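Local coordinates for protein 2-hydroxyethylphosphonate dioxygenase (Streptomyces viridochromogenes, PDB 4YAR) that uses non-heme iron and O2 to convert 2-hydroxyethylphosphonate to hydroxymethylphosphonate and formate during biosynthesis of the antibiotic phosphinothricin tripeptide, at residues A[130-138]-A[325-336]. The protein carries 1 engineered substitution. Residues are numbered along the deposited sequence; the frame is centred on the assembly and turned at random.
With NA (sodium ion), chain L; CD (cadmium ion), chain E.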
ATOM      1  N   LEU A 130      -4.101  -0.506  12.091  1.00 22.12           N
ATOM      2  CA  LEU A 130      -4.648   0.383  11.083  1.00 24.31           C
ATOM      3  C   LEU A 130      -4.576  -0.233   9.698  1.00 26.27           C
ATOM      4  O   LEU A 130      -5.529  -0.144   8.920  1.00 28.60           O
ATOM      5  CB  LEU A 130      -3.851   1.649  11.045  1.00 25.18           C
ATOM      6  CG  LEU A 130      -4.235   2.724  10.012  1.00 26.01           C
ATOM      7  CD1 LEU A 130      -5.701   3.102  10.161  1.00 25.04           C
ATOM      8  CD2 LEU A 130      -3.279   3.884  10.178  1.00 25.13           C
ATOM      9  N   GLU A 131      -3.444  -0.853   9.408  1.00 23.56           N
ATOM     10  CA  GLU A 131      -3.224  -1.407   8.082  1.00 26.13           C
ATOM     11  C   GLU A 131      -4.218  -2.493   7.684  1.00 25.89           C
ATOM     12  O   GLU A 131      -4.495  -3.467   8.448  1.00 26.14           O
ATOM     13  CB  GLU A 131      -1.798  -1.894   7.940  1.00 24.72           C
ATOM     14  CG  GLU A 131      -0.785  -0.784   7.977  1.00 25.04           C
ATOM     15  CD  GLU A 131      -0.543  -0.179   9.361  1.00 25.80           C
ATOM     16  OE1 GLU A 131      -0.885  -0.816  10.381  1.00 24.37           O
ATOM     17  OE2 GLU A 131      -0.042   0.952   9.364  1.00 25.36           O
ATOM     18  N   PRO A 132      -4.683  -2.396   6.424  1.00 24.55           N
ATOM     19  CA  PRO A 132      -5.470  -3.490   5.857  1.00 26.59           C
ATOM     20  C   PRO A 132      -4.481  -4.599   5.440  1.00 20.74           C
ATOM     21  O   PRO A 132      -3.288  -4.324   5.307  1.00 20.93           O
ATOM     22  CB  PRO A 132      -6.105  -2.821   4.640  1.00 24.69           C
ATOM     23  CG  PRO A 132      -5.149  -1.781   4.220  1.00 26.37           C
ATOM     24  CD  PRO A 132      -4.322  -1.387   5.412  1.00 26.55           C
ATOM     25  N   ALA A 133      -4.929  -5.832   5.322  1.00 20.82           N
ATOM     26  CA  ALA A 133      -4.029  -6.914   4.884  1.00 19.24           C
ATOM     27  C   ALA A 133      -4.736  -7.920   3.982  1.00 21.32           C
ATOM     28  O   ALA A 133      -5.924  -8.169   4.137  1.00 23.31           O
ATOM     29  CB  ALA A 133      -3.445  -7.626   6.074  1.00 21.43           C
ATOM     30  N   ILE A 134      -3.975  -8.541   3.069  1.00 18.03           N
ATOM     31  CA  ILE A 134      -4.432  -9.754   2.397  1.00 18.69           C
ATOM     32  C   ILE A 134      -3.838 -10.895   3.244  1.00 18.88           C
ATOM     33  O   ILE A 134      -2.668 -10.852   3.624  1.00 19.47           O
ATOM     34  CB  ILE A 134      -3.971  -9.856   0.888  1.00 19.60           C
ATOM     35  CG1 ILE A 134      -4.728  -8.883  -0.057  1.00 21.01           C
ATOM     36  CG2 ILE A 134      -4.133 -11.266   0.327  1.00 21.75           C
ATOM     37  CD1 ILE A 134      -4.114  -8.709  -1.453  1.00 21.86           C
ATOM     38  N   THR A 135      -4.655 -11.906   3.529  1.00 16.38           N
ATOM     39  CA  THR A 135      -4.269 -13.090   4.250  1.00 17.97           C
ATOM     40  C   THR A 135      -4.639 -14.289   3.414  1.00 17.39           C
ATOM     41  O   THR A 135      -5.744 -14.390   2.834  1.00 19.73           O
ATOM     42  CB  THR A 135      -4.955 -13.229   5.632  1.00 21.97           C
ATOM     43  OG1 THR A 135      -4.727 -12.023   6.395  1.00 27.15           O
ATOM     44  CG2 THR A 135      -4.401 -14.440   6.368  1.00 21.59           C
ATOM     45  N   VAL A 136      -3.652 -15.127   3.257  1.00 17.17           N
ATOM     46  CA  VAL A 136      -3.794 -16.357   2.455  1.00 18.17           C
ATOM     47  C   VAL A 136      -3.293 -17.556   3.248  1.00 17.32           C
ATOM     48  O   VAL A 136      -2.239 -17.512   3.877  1.00 17.57           O
ATOM     49  CB  VAL A 136      -3.122 -16.225   1.080  1.00 19.25           C
ATOM     50  CG1 VAL A 136      -1.653 -15.928   1.174  1.00 20.08           C
ATOM     51  CG2 VAL A 136      -3.437 -17.417   0.172  1.00 18.42           C
ATOM     52  N   ASN A 137      -4.051 -18.637   3.150  1.00 16.81           N
ATOM     53  CA  ASN A 137      -3.664 -19.903   3.763  1.00 17.32           C
ATOM     54  C   ASN A 137      -2.686 -20.650   2.857  1.00 17.46           C
ATOM     55  O   ASN A 137      -2.983 -21.028   1.719  1.00 16.81           O
ATOM     56  CB  ASN A 137      -4.860 -20.768   4.108  1.00 17.72           C
ATOM     57  CG  ASN A 137      -4.494 -22.012   4.961  1.00 17.79           C
ATOM     58  OD1 ASN A 137      -3.308 -22.287   5.314  1.00 16.80           O
ATOM     59  ND2 ASN A 137      -5.530 -22.753   5.355  1.00 17.46           N
ATOM     60  N   LEU A 138      -1.493 -20.877   3.340  1.00 16.30           N
ATOM     61  CA  LEU A 138      -0.497 -21.671   2.585  1.00 16.17           C
ATOM     62  C   LEU A 138      -0.706 -23.209   2.748  1.00 16.51           C
ATOM     63  O   LEU A 138      -0.143 -24.054   2.009  1.00 18.28           O
ATOM     64  CB  LEU A 138       0.920 -21.352   3.107  1.00 16.72           C
ATOM     65  CG  LEU A 138       1.523 -19.963   2.870  1.00 18.13           C
ATOM     66  CD1 LEU A 138       2.943 -19.693   3.395  1.00 19.75           C
ATOM     67  CD2 LEU A 138       1.342 -19.563   1.413  1.00 20.57           C
ATOM     68  N   MET A 325      -5.821 -13.672  -5.904  1.00 16.08           N
ATOM     69  CA  MET A 325      -6.149 -13.706  -4.488  1.00 14.96           C
ATOM     70  C   MET A 325      -7.229 -12.682  -4.262  1.00 17.02           C
ATOM     71  O   MET A 325      -7.667 -12.000  -5.222  1.00 17.24           O
ATOM     72  CB  MET A 325      -4.967 -13.373  -3.576  1.00 13.01           C
ATOM     73  CG  MET A 325      -3.808 -14.238  -3.774  1.00 13.54           C
ATOM     74  SD  MET A 325      -2.611 -13.810  -2.478  1.00 18.15           S
ATOM     75  CE  MET A 325      -1.262 -14.889  -3.113  1.00 18.46           C
ATOM     76  N   ALA A 326      -7.777 -12.670  -3.051  1.00 14.52           N
ATOM     77  CA  ALA A 326      -8.756 -11.671  -2.686  1.00 13.82           C
ATOM     78  C   ALA A 326      -8.341 -10.219  -2.989  1.00 15.70           C
ATOM     79  O   ALA A 326      -7.165  -9.833  -2.849  1.00 16.64           O
ATOM     80  CB  ALA A 326      -9.119 -11.855  -1.258  1.00 15.68           C
ATOM     81  N   SER A 327      -9.341  -9.386  -3.324  1.00 16.96           N
ATOM     82  CA  SER A 327      -9.129  -7.946  -3.576  1.00 19.17           C
ATOM     83  C   SER A 327     -10.326  -7.143  -3.053  1.00 19.04           C
ATOM     84  O   SER A 327     -11.397  -7.698  -2.776  1.00 19.93           O
ATOM     85  CB  SER A 327      -8.926  -7.630  -5.059  1.00 19.87           C
ATOM     86  OG  SER A 327     -10.036  -8.011  -5.850  1.00 22.17           O
ATOM     87  N   ALA A 328     -10.137  -5.831  -2.985  1.00 18.88           N
ATOM     88  CA  ALA A 328     -11.166  -4.962  -2.505  1.00 18.10           C
ATOM     89  C   ALA A 328     -11.073  -3.670  -3.272  1.00 18.37           C
ATOM     90  O   ALA A 328     -10.031  -3.068  -3.276  1.00 16.43           O
ATOM     91  CB  ALA A 328     -10.979  -4.715  -1.027  1.00 19.88           C
ATOM     92  N   ALA A 329     -12.135  -3.260  -3.972  1.00 18.82           N
ATOM     93  CA  ALA A 329     -12.109  -1.960  -4.700  1.00 19.03           C
ATOM     94  C   ALA A 329     -11.926  -0.729  -3.828  1.00 19.43           C
ATOM     95  O   ALA A 329     -11.434   0.282  -4.321  1.00 24.37           O
ATOM     96  CB  ALA A 329     -13.364  -1.809  -5.561  1.00 16.92           C
ATOM     97  N   HIS A 330     -12.182  -0.840  -2.523  1.00 20.11           N
ATOM     98  CA  HIS A 330     -11.844   0.246  -1.583  1.00 21.41           C
ATOM     99  C   HIS A 330     -10.416   0.275  -1.209  1.00 17.43           C
ATOM    100  O   HIS A 330     -10.043   1.208  -0.495  1.00 16.92           O
ATOM    101  CB  HIS A 330     -12.633   0.097  -0.272  1.00 23.96           C
ATOM    102  CG  HIS A 330     -14.097  -0.030  -0.479  1.00 31.63           C
ATOM    103  ND1 HIS A 330     -14.660  -1.240  -0.870  1.00 36.97           N
ATOM    104  CD2 HIS A 330     -15.130   0.835  -0.319  1.00 35.78           C
ATOM    105  CE1 HIS A 330     -15.944  -1.093  -1.042  1.00 19.98           C
ATOM    106  NE2 HIS A 330     -16.277   0.141  -0.654  1.00 38.59           N
ATOM    107  N   LEU A 331      -9.615  -0.718  -1.672  1.00 15.38           N
ATOM    108  CA  LEU A 331      -8.217  -0.781  -1.309  1.00 15.18           C
ATOM    109  C   LEU A 331      -7.471  -1.058  -2.619  1.00 15.31           C
ATOM    110  O   LEU A 331      -6.839  -2.130  -2.779  1.00 16.01           O
ATOM    111  CB  LEU A 331      -7.932  -1.887  -0.264  1.00 17.42           C
ATOM    112  CG  LEU A 331      -8.517  -1.593   1.124  1.00 17.59           C
ATOM    113  CD1 LEU A 331      -8.561  -2.831   2.008  1.00 19.11           C
ATOM    114  CD2 LEU A 331      -7.788  -0.431   1.781  1.00 17.47           C
ATOM    115  N   PRO A 332      -7.470  -0.073  -3.542  1.00 15.04           N
ATOM    116  CA  PRO A 332      -6.828  -0.279  -4.846  1.00 15.64           C
ATOM    117  C   PRO A 332      -5.341  -0.522  -4.860  1.00 16.13           C
ATOM    118  O   PRO A 332      -4.815  -1.011  -5.879  1.00 19.49           O
ATOM    119  CB  PRO A 332      -7.107   1.017  -5.593  1.00 15.94           C
ATOM    120  CG  PRO A 332      -8.202   1.680  -4.836  1.00 16.46           C
ATOM    121  CD  PRO A 332      -8.064   1.254  -3.433  1.00 15.10           C
ATOM    122  N   ASP A 333      -4.630  -0.133  -3.827  1.00 15.42           N
ATOM    123  CA  ASP A 333      -3.168  -0.288  -3.811  1.00 18.41           C
ATOM    124  C   ASP A 333      -2.674  -1.635  -3.198  1.00 19.01           C
ATOM    125  O   ASP A 333      -1.468  -1.834  -3.127  1.00 21.41           O
ATOM    126  CB  ASP A 333      -2.542   0.808  -3.017  1.00 16.93           C
ATOM    127  CG  ASP A 333      -2.810   2.232  -3.603  1.00 18.41           C
ATOM    128  OD1 ASP A 333      -3.119   2.376  -4.775  1.00 18.84           O
ATOM    129  OD2 ASP A 333      -2.709   3.204  -2.834  1.00 19.88           O
ATOM    130  N   LEU A 334      -3.601  -2.497  -2.775  1.00 15.50           N
ATOM    131  CA  LEU A 334      -3.333  -3.840  -2.201  1.00 15.20           C
ATOM    132  C   LEU A 334      -3.685  -4.956  -3.193  1.00 15.70           C
ATOM    133  O   LEU A 334      -4.833  -5.089  -3.639  1.00 14.01           O
ATOM    134  CB  LEU A 334      -4.130  -3.960  -0.904  1.00 15.19           C
ATOM    135  CG  LEU A 334      -4.067  -5.260  -0.092  1.00 16.59           C
ATOM    136  CD1 LEU A 334      -2.615  -5.564   0.238  1.00 17.97           C
ATOM    137  CD2 LEU A 334      -4.888  -5.136   1.203  1.00 17.47           C
ATOM    138  N   VAL A 335      -2.701  -5.751  -3.617  1.00 18.22           N
ATOM    139  CA  VAL A 335      -2.991  -6.690  -4.672  1.00 18.33           C
ATOM    140  C   VAL A 335      -2.321  -7.993  -4.264  1.00 17.15           C
ATOM    141  O   VAL A 335      -1.230  -7.985  -3.600  1.00 15.74           O
ATOM    142  CB  VAL A 335      -2.421  -6.217  -6.053  1.00 21.21           C
ATOM    143  CG1 VAL A 335      -2.558  -7.283  -7.072  1.00 26.79           C
ATOM    144  CG2 VAL A 335      -3.128  -4.951  -6.579  1.00 21.25           C
ATOM    145  N   GLY A 336      -2.913  -9.091  -4.697  1.00 16.10           N
ATOM    146  CA  GLY A 336      -2.300 -10.457  -4.489  1.00 16.47           C
ATOM    147  C   GLY A 336      -2.608 -11.382  -5.597  1.00 16.76           C
ATOM    148  O   GLY A 336      -3.769 -11.472  -5.994  1.00 16.67           O
TER
HETATM  149 NA    NA L 511     -15.171  -2.858   0.812  1.00 12.46          NA
HETATM  150 CD    CD E 504       0.319   0.656  11.779  1.00 26.78          CD
HETATM  151  O   HOH W   1     -12.739  -2.640   1.790  1.00 26.28           O
HETATM  152  O   HOH W   2     -17.051  -3.433   0.450  1.00 45.31           O
HETATM  153  O   HOH W   3     -13.754  -2.622   0.743  1.00 49.35           O
HETATM  154  O   HOH W   4     -14.207  -3.308  -1.563  1.00 27.80           O
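Ile134 drives its CD1 methyl end-on into backbone at the start of strand 335-343, reaching 3.4 Å from Val335 C and 3.5 Å from Gly336 N. The chain extends this far because CD1 lies anti to CA (chi2 167°). One bond back along the side chain, Ile134 CG1 slides past Leu334 in the opposite direction, 3.7 Å from Leu334 CG, with CD1 of Leu334 also near Ile134 CD1. Met325 comes in at roughly a right angle and lays SD 4.1 Å from Ile134 CG2; the same sulfur is 4.3 Å from Val136 CG1. At the other end, both methyls of Leu331 meet the Pro132 ring, CD1 at CB (3.6 Å) and CD2 at CG. A backbone bond from Met325 N to Gly336 O (3.0 Å) closes the base of the hairpin loop 325-334. In this bicupin fold, the contact lays Ile134 and Val136 of strand 133-140, from one antiparallel sheet, against the loop leading into strand 335-343 of the other. Ala133 points the opposite way, its side chain near Ser196 and the engineered His176, both substrate-site positions. The side-chain contacts are apolar, so shape fit and burial, with no directional bond between the two segments, probably hold them together.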